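Local coordinates for putative endo-1,4-beta-xylanase (Bacteroides thetaiotaomicron VPI-5482, PDB 5MSX), which belongs to glycoside hydrolase family 43 and probably works as an arabinofuranosidase in the breakdown of plant pectin, at residues K96-N101 / A155-D160; Y104-T109 / Y115-D120; Q164-W169 / V174-E179. All coordinates share one frame; numbering follows the deposited sequence.

Contact 1: K96-N101 / A155-D160; sequences KAIFAN and AEIFVD. With EDO (1,2-ethanediol), chain X.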
loop_
_atom_site.group_PDB
_atom_site.type_symbol
_atom_site.label_atom_id
_atom_site.label_comp_id
_atom_site.label_asym_id
_atom_site.label_seq_id
_atom_site.Cartn_x
_atom_site.Cartn_y
_atom_site.Cartn_z
ATOM N N LYS C 96 -5.117 16.733 -6.043
ATOM C CA LYS C 96 -4.980 16.713 -4.588
ATOM C C LYS C 96 -3.889 15.723 -4.151
ATOM O O LYS C 96 -3.523 14.817 -4.909
ATOM C CB LYS C 96 -6.296 16.363 -3.935
ATOM C CG LYS C 96 -7.226 17.551 -3.979
ATOM C CD LYS C 96 -8.573 17.282 -3.406
ATOM C CE LYS C 96 -9.543 18.245 -4.077
ATOM N NZ LYS C 96 -10.796 18.177 -3.351
ATOM N N ALA C 97 -3.321 15.977 -2.978
ATOM C CA ALA C 97 -2.357 15.062 -2.360
ATOM C C ALA C 97 -3.189 13.931 -1.755
ATOM O O ALA C 97 -4.038 14.201 -0.946
ATOM C CB ALA C 97 -1.556 15.780 -1.282
ATOM N N ILE C 98 -2.983 12.696 -2.195
ATOM C CA ILE C 98 -3.832 11.545 -1.786
ATOM C C ILE C 98 -3.084 10.685 -0.752
ATOM O O ILE C 98 -1.970 10.237 -1.013
ATOM C CB ILE C 98 -4.191 10.686 -3.017
ATOM C CG1 ILE C 98 -4.714 11.579 -4.162
ATOM C CG2 ILE C 98 -5.221 9.614 -2.660
ATOM C CD1 ILE C 98 -5.984 12.349 -3.813
ATOM N N PHE C 99 -3.682 10.459 0.409
ATOM C CA PHE C 99 -3.053 9.612 1.427
ATOM C C PHE C 99 -3.324 8.137 1.155
ATOM O O PHE C 99 -4.455 7.746 1.074
ATOM C CB PHE C 99 -3.512 9.968 2.831
ATOM C CG PHE C 99 -2.807 9.178 3.880
ATOM C CD1 PHE C 99 -1.515 9.502 4.240
ATOM C CD2 PHE C 99 -3.412 8.078 4.462
ATOM C CE1 PHE C 99 -0.837 8.762 5.205
ATOM C CE2 PHE C 99 -2.742 7.321 5.409
ATOM C CZ PHE C 99 -1.457 7.659 5.781
ATOM N N ALA C 100 -2.276 7.339 1.003
ATOM C CA ALA C 100 -2.405 5.890 0.828
ATOM C C ALA C 100 -1.059 5.226 1.114
ATOM O O ALA C 100 0.008 5.845 0.919
ATOM C CB ALA C 100 -2.878 5.533 -0.580
ATOM N N ASN C 101 -1.118 3.987 1.616
ATOM C CA ASN C 101 0.083 3.189 1.946
ATOM C C ASN C 101 1.024 3.926 2.882
ATOM O O ASN C 101 2.219 3.855 2.722
ATOM C CB ASN C 101 0.849 2.795 0.660
ATOM C CG ASN C 101 -0.038 2.137 -0.364
ATOM O OD1 ASN C 101 -0.804 1.230 -0.037
ATOM N ND2 ASN C 101 0.044 2.597 -1.614
ATOM N N ALA C 155 -4.978 15.212 -14.060
ATOM C CA ALA C 155 -5.387 14.036 -13.264
ATOM C C ALA C 155 -6.208 14.438 -12.040
ATOM O O ALA C 155 -5.929 15.443 -11.394
ATOM C CB ALA C 155 -4.203 13.221 -12.808
ATOM N N GLU C 156 -7.195 13.608 -11.743
ATOM C CA GLU C 156 -8.048 13.722 -10.549
ATOM C C GLU C 156 -8.204 12.303 -9.960
ATOM O O GLU C 156 -8.568 11.361 -10.686
ATOM C CB GLU C 156 -9.395 14.300 -10.993
ATOM C CG GLU C 156 -10.544 14.280 -10.003
ATOM C CD GLU C 156 -10.443 15.367 -8.933
ATOM O OE1 GLU C 156 -9.324 15.938 -8.784
ATOM O OE2 GLU C 156 -11.492 15.615 -8.243
ATOM N N ILE C 157 -7.927 12.160 -8.656
ATOM C CA ILE C 157 -7.948 10.850 -7.981
ATOM C C ILE C 157 -9.173 10.692 -7.084
ATOM O O ILE C 157 -9.569 11.640 -6.397
ATOM C CB ILE C 157 -6.658 10.657 -7.171
ATOM C CG1 ILE C 157 -5.420 10.912 -8.050
ATOM C CG2 ILE C 157 -6.552 9.261 -6.554
ATOM C CD1 ILE C 157 -5.165 9.903 -9.156
ATOM N N PHE C 158 -9.802 9.520 -7.123
ATOM C CA PHE C 158 -10.865 9.181 -6.183
ATOM C C PHE C 158 -10.603 7.816 -5.517
ATOM O O PHE C 158 -10.279 6.842 -6.208
ATOM C CB PHE C 158 -12.200 9.139 -6.888
ATOM C CG PHE C 158 -13.341 8.738 -5.988
ATOM C CD1 PHE C 158 -13.771 9.596 -4.962
ATOM C CD2 PHE C 158 -13.979 7.503 -6.146
ATOM C CE1 PHE C 158 -14.827 9.230 -4.137
ATOM C CE2 PHE C 158 -15.034 7.123 -5.309
ATOM C CZ PHE C 158 -15.454 7.989 -4.303
ATOM N N VAL C 159 -10.758 7.730 -4.194
ATOM C CA VAL C 159 -10.696 6.402 -3.489
ATOM C C VAL C 159 -12.069 6.115 -2.894
ATOM O O VAL C 159 -12.555 6.887 -2.076
ATOM C CB VAL C 159 -9.624 6.368 -2.380
ATOM C CG1 VAL C 159 -9.487 4.965 -1.786
ATOM C CG2 VAL C 159 -8.276 6.844 -2.924
ATOM N N ASP C 160 -12.706 5.028 -3.310
ATOM C CA ASP C 160 -14.073 4.753 -2.874
ATOM C C ASP C 160 -14.047 4.118 -1.461
ATOM O O ASP C 160 -12.962 3.781 -0.934
ATOM C CB ASP C 160 -14.801 3.870 -3.920
ATOM C CG ASP C 160 -16.308 4.073 -3.953
ATOM O OD1 ASP C 160 -16.888 4.762 -3.075
ATOM O OD2 ASP C 160 -16.932 3.535 -4.905
HETATM C C1 EDO X . -15.843 8.850 -0.329
HETATM O O1 EDO X . -15.789 10.270 -0.519
HETATM C C2 EDO X . -14.469 8.396 0.132
HETATM O O2 EDO X . -14.390 6.967 0.134
HETATM O O HOH W 1 -7.296 14.792 -7.042
#
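Ile98 lies against Ile157 and Val159 where two neighbouring blades of the five-bladed beta-propeller characteristic of family 43 meet. No direct hydrogen bond joins strand 98-100 to strand 156-159: aliphatic branches meet directly, and a water joins the polar groups. Following the second strand, Glu156 comes first and reaches across through that water. Its OE1 accepts from the water at 2.9 Å, while the water accepts in turn from Lys96 N at 3.1 Å and from the N of Ile157, so three polar groups of two blades are tied at one point. The other carboxylate oxygen, OE2, is taken by the backbone N of Phe204 in the next blade, and Lys96 NZ goes to Val263 O. Ile157 then makes the main apolar contact. Ile98 CG1 sits 3.7 Å from Ile157 CB, and the two side chains cross obliquely. In Ile157, chi1 of -52° and chi2 of -68° together send CD1 away from Ile98, while CB and CG2 stay against it. Phe158 faces the other way, its ring edge-to-face with Phe204. At Val159 the packing thins to a touch of CG2 on Ile98 CG2 at 4.1 Å, with Lys316 of the second subunit also packed on the valine. Beyond it a bound 1,2-ethanediol donates from O2 to Val159 O at 2.9 Å.

Contact 2: Y104-T109 / Y115-D120; sequences YYIYPT and YPAVAD. With EDO (1,2-ethanediol), chain G.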
loop_
_atom_site.group_PDB
_atom_site.type_symbol
_atom_site.label_atom_id
_atom_site.label_comp_id
_atom_site.label_asym_id
_atom_site.label_seq_id
_atom_site.Cartn_x
_atom_site.Cartn_y
_atom_site.Cartn_z
ATOM N N TYR C 104 1.812 10.139 0.887
ATOM C CA TYR C 104 1.063 11.090 0.064
ATOM C C TYR C 104 1.488 10.959 -1.392
ATOM O O TYR C 104 2.690 10.957 -1.699
ATOM C CB TYR C 104 1.296 12.507 0.568
ATOM C CG TYR C 104 0.662 12.734 1.900
ATOM C CD1 TYR C 104 -0.671 13.102 1.995
ATOM C CD2 TYR C 104 1.375 12.503 3.108
ATOM C CE1 TYR C 104 -1.287 13.285 3.220
ATOM C CE2 TYR C 104 0.760 12.700 4.359
ATOM C CZ TYR C 104 -0.575 13.086 4.400
ATOM O OH TYR C 104 -1.225 13.281 5.599
ATOM N N TYR C 105 0.505 10.818 -2.276
ATOM C CA TYR C 105 0.716 10.761 -3.721
ATOM C C TYR C 105 0.096 12.014 -4.403
ATOM O O TYR C 105 -0.943 12.504 -3.977
ATOM C CB TYR C 105 0.090 9.508 -4.299
ATOM C CG TYR C 105 0.677 8.214 -3.801
ATOM C CD1 TYR C 105 0.243 7.639 -2.586
ATOM C CD2 TYR C 105 1.641 7.537 -4.544
ATOM C CE1 TYR C 105 0.771 6.436 -2.131
ATOM C CE2 TYR C 105 2.190 6.333 -4.087
ATOM C CZ TYR C 105 1.751 5.794 -2.890
ATOM O OH TYR C 105 2.284 4.625 -2.455
ATOM N N ILE C 106 0.745 12.507 -5.452
ATOM C CA ILE C 106 0.237 13.609 -6.230
ATOM C C ILE C 106 0.506 13.322 -7.696
ATOM O O ILE C 106 1.470 12.625 -8.030
ATOM C CB ILE C 106 0.824 14.945 -5.717
ATOM C CG1 ILE C 106 -0.066 16.128 -6.131
ATOM C CG2 ILE C 106 2.284 15.102 -6.142
ATOM C CD1 ILE C 106 0.170 17.358 -5.284
ATOM N N TYR C 107 -0.382 13.792 -8.570
ATOM C CA TYR C 107 -0.355 13.431 -9.976
ATOM C C TYR C 107 -0.397 14.687 -10.900
ATOM O O TYR C 107 -1.429 15.000 -11.504
ATOM C CB TYR C 107 -1.480 12.471 -10.280
ATOM C CG TYR C 107 -1.516 11.252 -9.374
ATOM C CD1 TYR C 107 -2.034 11.335 -8.089
ATOM C CD2 TYR C 107 -1.020 10.018 -9.795
ATOM C CE1 TYR C 107 -2.073 10.235 -7.249
ATOM C CE2 TYR C 107 -1.062 8.898 -8.960
ATOM C CZ TYR C 107 -1.597 9.023 -7.686
ATOM O OH TYR C 107 -1.657 7.971 -6.820
ATOM N N PRO C 108 0.735 15.396 -11.010
ATOM C CA PRO C 108 0.769 16.614 -11.828
ATOM C C PRO C 108 1.038 16.357 -13.298
ATOM O O PRO C 108 1.355 15.226 -13.704
ATOM C CB PRO C 108 1.864 17.431 -11.163
ATOM C CG PRO C 108 2.814 16.400 -10.665
ATOM C CD PRO C 108 1.958 15.264 -10.193
ATOM N N THR C 109 0.849 17.398 -14.112
ATOM C CA THR C 109 1.114 17.321 -15.545
ATOM C C THR C 109 2.404 18.083 -15.823
ATOM O O THR C 109 2.446 19.301 -15.705
ATOM C CB THR C 109 -0.069 17.837 -16.339
ATOM O OG1 THR C 109 -1.190 17.006 -16.041
ATOM C CG2 THR C 109 0.186 17.814 -17.853
ATOM N N TYR C 115 2.473 12.373 -14.407
ATOM C CA TYR C 115 3.376 11.519 -13.630
ATOM C C TYR C 115 2.863 11.305 -12.204
ATOM O O TYR C 115 2.393 12.250 -11.573
ATOM C CB TYR C 115 4.753 12.164 -13.475
ATOM C CG TYR C 115 5.477 12.353 -14.770
ATOM C CD1 TYR C 115 5.202 13.450 -15.585
ATOM C CD2 TYR C 115 6.458 11.433 -15.183
ATOM C CE1 TYR C 115 5.854 13.613 -16.796
ATOM C CE2 TYR C 115 7.137 11.597 -16.372
ATOM C CZ TYR C 115 6.836 12.677 -17.190
ATOM O OH TYR C 115 7.500 12.829 -18.390
ATOM N N PRO C 116 3.026 10.078 -11.673
ATOM C CA PRO C 116 2.831 9.835 -10.243
ATOM C C PRO C 116 4.044 10.218 -9.408
ATOM O O PRO C 116 5.173 9.873 -9.749
ATOM C CB PRO C 116 2.590 8.331 -10.187
ATOM C CG PRO C 116 3.374 7.774 -11.334
ATOM C CD PRO C 116 3.376 8.838 -12.399
ATOM N N ALA C 117 3.809 10.947 -8.323
ATOM C CA ALA C 117 4.855 11.355 -7.408
ATOM C C ALA C 117 4.434 10.990 -5.996
ATOM O O ALA C 117 3.236 10.847 -5.727
ATOM C CB ALA C 117 5.127 12.846 -7.523
ATOM N N VAL C 118 5.410 10.854 -5.098
ATOM C CA VAL C 118 5.148 10.356 -3.739
ATOM C C VAL C 118 6.021 11.053 -2.732
ATOM O O VAL C 118 7.131 11.432 -3.055
ATOM C CB VAL C 118 5.354 8.814 -3.656
ATOM C CG1 VAL C 118 6.798 8.420 -4.001
ATOM C CG2 VAL C 118 4.937 8.276 -2.285
ATOM N N ALA C 119 5.500 11.235 -1.525
ATOM C CA ALA C 119 6.216 11.899 -0.440
ATOM C C ALA C 119 5.712 11.399 0.911
ATOM O O ALA C 119 4.661 10.777 0.971
ATOM C CB ALA C 119 6.007 13.404 -0.528
ATOM N N ASP C 120 6.445 11.716 1.981
ATOM C CA ASP C 120 6.061 11.335 3.352
ATOM C C ASP C 120 5.127 12.323 3.989
ATOM O O ASP C 120 4.468 11.981 4.966
ATOM C CB ASP C 120 7.274 11.265 4.280
ATOM C CG ASP C 120 8.195 10.142 3.952
ATOM O OD1 ASP C 120 7.737 9.107 3.399
ATOM O OD2 ASP C 120 9.397 10.292 4.267
HETATM C C1 EDO G . -4.214 11.567 6.402
HETATM O O1 EDO G . -3.830 12.867 5.976
HETATM C C2 EDO G . -4.406 11.684 7.896
HETATM O O2 EDO G . -3.230 12.257 8.500
#
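The tightly knit part of this antiparallel pairing is the run from Tyr104 to Ile106 against Ala117 to Ala119, two adjacent strands of one propeller blade. Tyr104 and Ala119 form a hydrogen-bonded pair, as do Ile106 and Ala117. The shortest of their four bonds joins Ala119 N to Tyr104 O at 2.8 Å. The longest, Ile106 N to Ala117 O, measures 3.0 Å. Between them, in the non-hydrogen-bonded pair, Val118 lays CG2 over one face of the Tyr105 ring in a CH-pi contact, 4.1 Å from the ring centroid. With CG2 trans to its backbone N, the valine sets this methyl off centre, toward the ring's rim. Past Ile106, where the segments leave the strands, Tyr107 CE2 lies 3.9 Å from Pro116 CB, and Tyr115 N bonds to Pro108 O at 3.1 Å.

The other end is looser. Exposed Asp120 forms a salt bridge from OD1 to Lys103 NZ. Asp120 O lies at the Tyr104 ring edge, in plane, 3.6 Å from CD2. This ring also meets Phe99 edge-to-face, and its hydroxyl shares a 2.7 Å hydrogen bond with O1 of a bound 1,2-ethanediol. At Tyr104, an alanine would probably open a gap beside Asp120 O and leave Phe99 without that neighbour and the diol without its phenol partner. Flanking the pair, strand 98-100 bonds to strand 103-106, and strand 127-128 to strand 113-119.

Contact 3: Q164-W169 / V174-E179; sequences QAYVFW and VAKLNE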
loop_
_atom_site.group_PDB
_atom_site.type_symbol
_atom_site.label_atom_id
_atom_site.label_comp_id
_atom_site.label_asym_id
_atom_site.label_seq_id
_atom_site.Cartn_x
_atom_site.Cartn_y
_atom_site.Cartn_z
ATOM N N GLN C 164 -11.221 0.940 -3.457
ATOM C CA GLN C 164 -10.893 0.954 -4.869
ATOM C C GLN C 164 -10.551 2.400 -5.270
ATOM O O GLN C 164 -11.347 3.318 -5.067
ATOM C CB GLN C 164 -12.055 0.444 -5.721
ATOM C CG GLN C 164 -11.769 0.495 -7.210
ATOM C CD GLN C 164 -10.662 -0.449 -7.595
ATOM O OE1 GLN C 164 -10.808 -1.647 -7.412
ATOM N NE2 GLN C 164 -9.536 0.080 -8.091
ATOM N N ALA C 165 -9.359 2.572 -5.817
ATOM C CA ALA C 165 -8.906 3.861 -6.322
ATOM C C ALA C 165 -9.161 3.982 -7.833
ATOM O O ALA C 165 -9.161 2.984 -8.553
ATOM C CB ALA C 165 -7.440 4.077 -5.986
ATOM N N TYR C 166 -9.380 5.227 -8.284
ATOM C CA TYR C 166 -9.668 5.591 -9.675
ATOM C C TYR C 166 -8.902 6.846 -10.050
ATOM O O TYR C 166 -8.714 7.748 -9.225
ATOM C CB TYR C 166 -11.166 5.876 -9.903
ATOM C CG TYR C 166 -12.103 4.753 -9.579
ATOM C CD1 TYR C 166 -12.556 4.554 -8.291
ATOM C CD2 TYR C 166 -12.549 3.892 -10.569
ATOM C CE1 TYR C 166 -13.406 3.493 -7.986
ATOM C CE2 TYR C 166 -13.405 2.848 -10.289
ATOM C CZ TYR C 166 -13.828 2.643 -8.993
ATOM O OH TYR C 166 -14.698 1.619 -8.729
ATOM N N VAL C 167 -8.473 6.906 -11.304
ATOM C CA VAL C 167 -7.868 8.102 -11.864
ATOM C C VAL C 167 -8.782 8.612 -12.986
ATOM O O VAL C 167 -9.178 7.856 -13.857
ATOM C CB VAL C 167 -6.396 7.891 -12.304
ATOM C CG1 VAL C 167 -6.229 6.770 -13.341
ATOM C CG2 VAL C 167 -5.817 9.220 -12.785
ATOM N N PHE C 168 -9.170 9.880 -12.886
ATOM C CA PHE C 168 -9.928 10.605 -13.897
ATOM C C PHE C 168 -8.995 11.594 -14.596
ATOM O O PHE C 168 -8.190 12.224 -13.952
ATOM C CB PHE C 168 -11.042 11.416 -13.221
ATOM C CG PHE C 168 -12.139 10.591 -12.639
ATOM C CD1 PHE C 168 -12.050 10.116 -11.340
ATOM C CD2 PHE C 168 -13.270 10.293 -13.387
ATOM C CE1 PHE C 168 -13.071 9.352 -10.793
ATOM C CE2 PHE C 168 -14.310 9.521 -12.848
ATOM C CZ PHE C 168 -14.204 9.062 -11.549
ATOM N N TRP C 169 -9.083 11.730 -15.904
ATOM C CA TRP C 169 -8.261 12.732 -16.576
ATOM C C TRP C 169 -9.000 13.387 -17.734
ATOM O O TRP C 169 -10.162 13.125 -17.925
ATOM C CB TRP C 169 -6.843 12.194 -16.928
ATOM C CG TRP C 169 -6.710 11.146 -17.991
ATOM C CD1 TRP C 169 -6.327 11.349 -19.317
ATOM C CD2 TRP C 169 -6.860 9.721 -17.831
ATOM N NE1 TRP C 169 -6.263 10.132 -19.976
ATOM C CE2 TRP C 169 -6.577 9.122 -19.092
ATOM C CE3 TRP C 169 -7.242 8.900 -16.765
ATOM C CZ2 TRP C 169 -6.668 7.734 -19.306
ATOM C CZ3 TRP C 169 -7.327 7.516 -16.973
ATOM C CH2 TRP C 169 -7.034 6.947 -18.242
ATOM N N VAL C 174 -11.495 7.768 -17.631
ATOM C CA VAL C 174 -11.416 7.181 -16.289
ATOM C C VAL C 174 -10.965 5.696 -16.339
ATOM O O VAL C 174 -11.347 4.937 -17.235
ATOM C CB VAL C 174 -12.758 7.301 -15.541
ATOM C CG1 VAL C 174 -13.857 6.507 -16.222
ATOM C CG2 VAL C 174 -12.618 6.877 -14.086
ATOM N N ALA C 175 -10.142 5.331 -15.373
ATOM C CA ALA C 175 -9.667 3.962 -15.210
ATOM C C ALA C 175 -9.422 3.683 -13.727
ATOM O O ALA C 175 -9.101 4.609 -12.965
ATOM C CB ALA C 175 -8.374 3.779 -15.984
ATOM N N LYS C 176 -9.528 2.416 -13.319
ATOM C CA LYS C 176 -9.096 2.023 -11.973
ATOM C C LYS C 176 -7.596 2.233 -11.792
ATOM O O LYS C 176 -6.832 2.212 -12.756
ATOM C CB LYS C 176 -9.448 0.572 -11.660
ATOM C CG LYS C 176 -10.945 0.342 -11.560
ATOM C CD LYS C 176 -11.264 -1.091 -11.159
ATOM C CE LYS C 176 -12.741 -1.214 -10.898
ATOM N NZ LYS C 176 -13.116 -2.643 -10.819
ATOM N N LEU C 177 -7.205 2.437 -10.543
ATOM C CA LEU C 177 -5.829 2.591 -10.143
ATOM C C LEU C 177 -5.529 1.461 -9.159
ATOM O O LEU C 177 -6.336 1.162 -8.268
ATOM C CB LEU C 177 -5.675 3.951 -9.480
ATOM C CG LEU C 177 -4.326 4.617 -9.288
ATOM C CD1 LEU C 177 -3.575 4.788 -10.626
ATOM C CD2 LEU C 177 -4.514 5.970 -8.582
ATOM N N ASN C 178 -4.378 0.819 -9.318
ATOM C CA ASN C 178 -3.966 -0.269 -8.401
ATOM C C ASN C 178 -3.608 0.230 -7.009
ATOM O O ASN C 178 -3.377 1.420 -6.820
ATOM C CB ASN C 178 -2.786 -1.053 -9.000
ATOM C CG ASN C 178 -3.131 -1.706 -10.327
ATOM O OD1 ASN C 178 -2.256 -2.050 -11.109
ATOM N ND2 ASN C 178 -4.405 -1.878 -10.584
ATOM N N GLU C 179 -3.505 -0.697 -6.049
ATOM C CA GLU C 179 -3.184 -0.364 -4.648
ATOM C C GLU C 179 -1.829 0.267 -4.463
ATOM O O GLU C 179 -1.632 1.029 -3.518
ATOM C CB GLU C 179 -3.256 -1.582 -3.713
ATOM C CG GLU C 179 -4.553 -2.372 -3.782
ATOM C CD GLU C 179 -4.434 -3.563 -4.712
ATOM O OE1 GLU C 179 -4.439 -3.350 -5.954
ATOM O OE2 GLU C 179 -4.310 -4.701 -4.199
HETATM O O HOH W 2 -6.990 0.572 -5.785
#
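Val174 presses CG2 onto one face of the Phe168 ring, 3.6 Å from its centroid and 21° off the ring normal, a close CH-pi contact. Its chi1 of 64° sets CG1 between the backbone N and the carbonyl carbon and leaves CG2 opposite N, against the CD2-CE2 side of the ring, whose stacking partner is Phe204. On the face that carries Val167, Ala175 and Leu177, the Trp169 ring swings in with CZ3 4.0 Å from Ala175 CB, and Ala165 CB meets Leu177 CB at 3.9 Å. The backbone here is a beta hairpin, the two middle strands of a four-stranded antiparallel propeller blade; Val167 and Ala175 form a hydrogen-bonded pair, with bonds in both directions. Toward the polar edge, Lys176 runs extended beside Tyr166, its CG 3.7 Å from ring atom CE2, and then crosses the Gln164 side chain at about a right angle. Gln164 bends at chi2, folding its amide back so that NE2 donates almost straight to its neighbour's carbonyl, Ala165 O, at 3.0 Å. The same oxygen is gripped a second time by Leu177 N at 2.8 Å, from well above the carbonyl plane. Beside this, a water accepts from Ala165 N and donates to Leu177 O at 2.6 Å.

Contact 1 is the seam between two blades, and contacts 2 and 3 are strand pairings inside those blades. Strand 98-100 joins contact 2 through Ile98 N and Tyr105 O, 2.7 Å apart, and strand 156-159 joins contact 3 through Glu156 O and Phe168 N, also 2.7 Å. Tyr107 spans all three: its CD1 lies 3.4 Å from Ile157 CG1, and its OH 3.9 Å from Leu177 CD2. Trp169 brings contact 3 nearest the predicted catalytic centre, its side chain about 6 Å from that of Asp154 and about 9 Å from that of Glu200, the predicted proton donor. The side chains of Ile157, Tyr107 and Phe168, one from each contact, lie about 9 Å from a bound calcium ion.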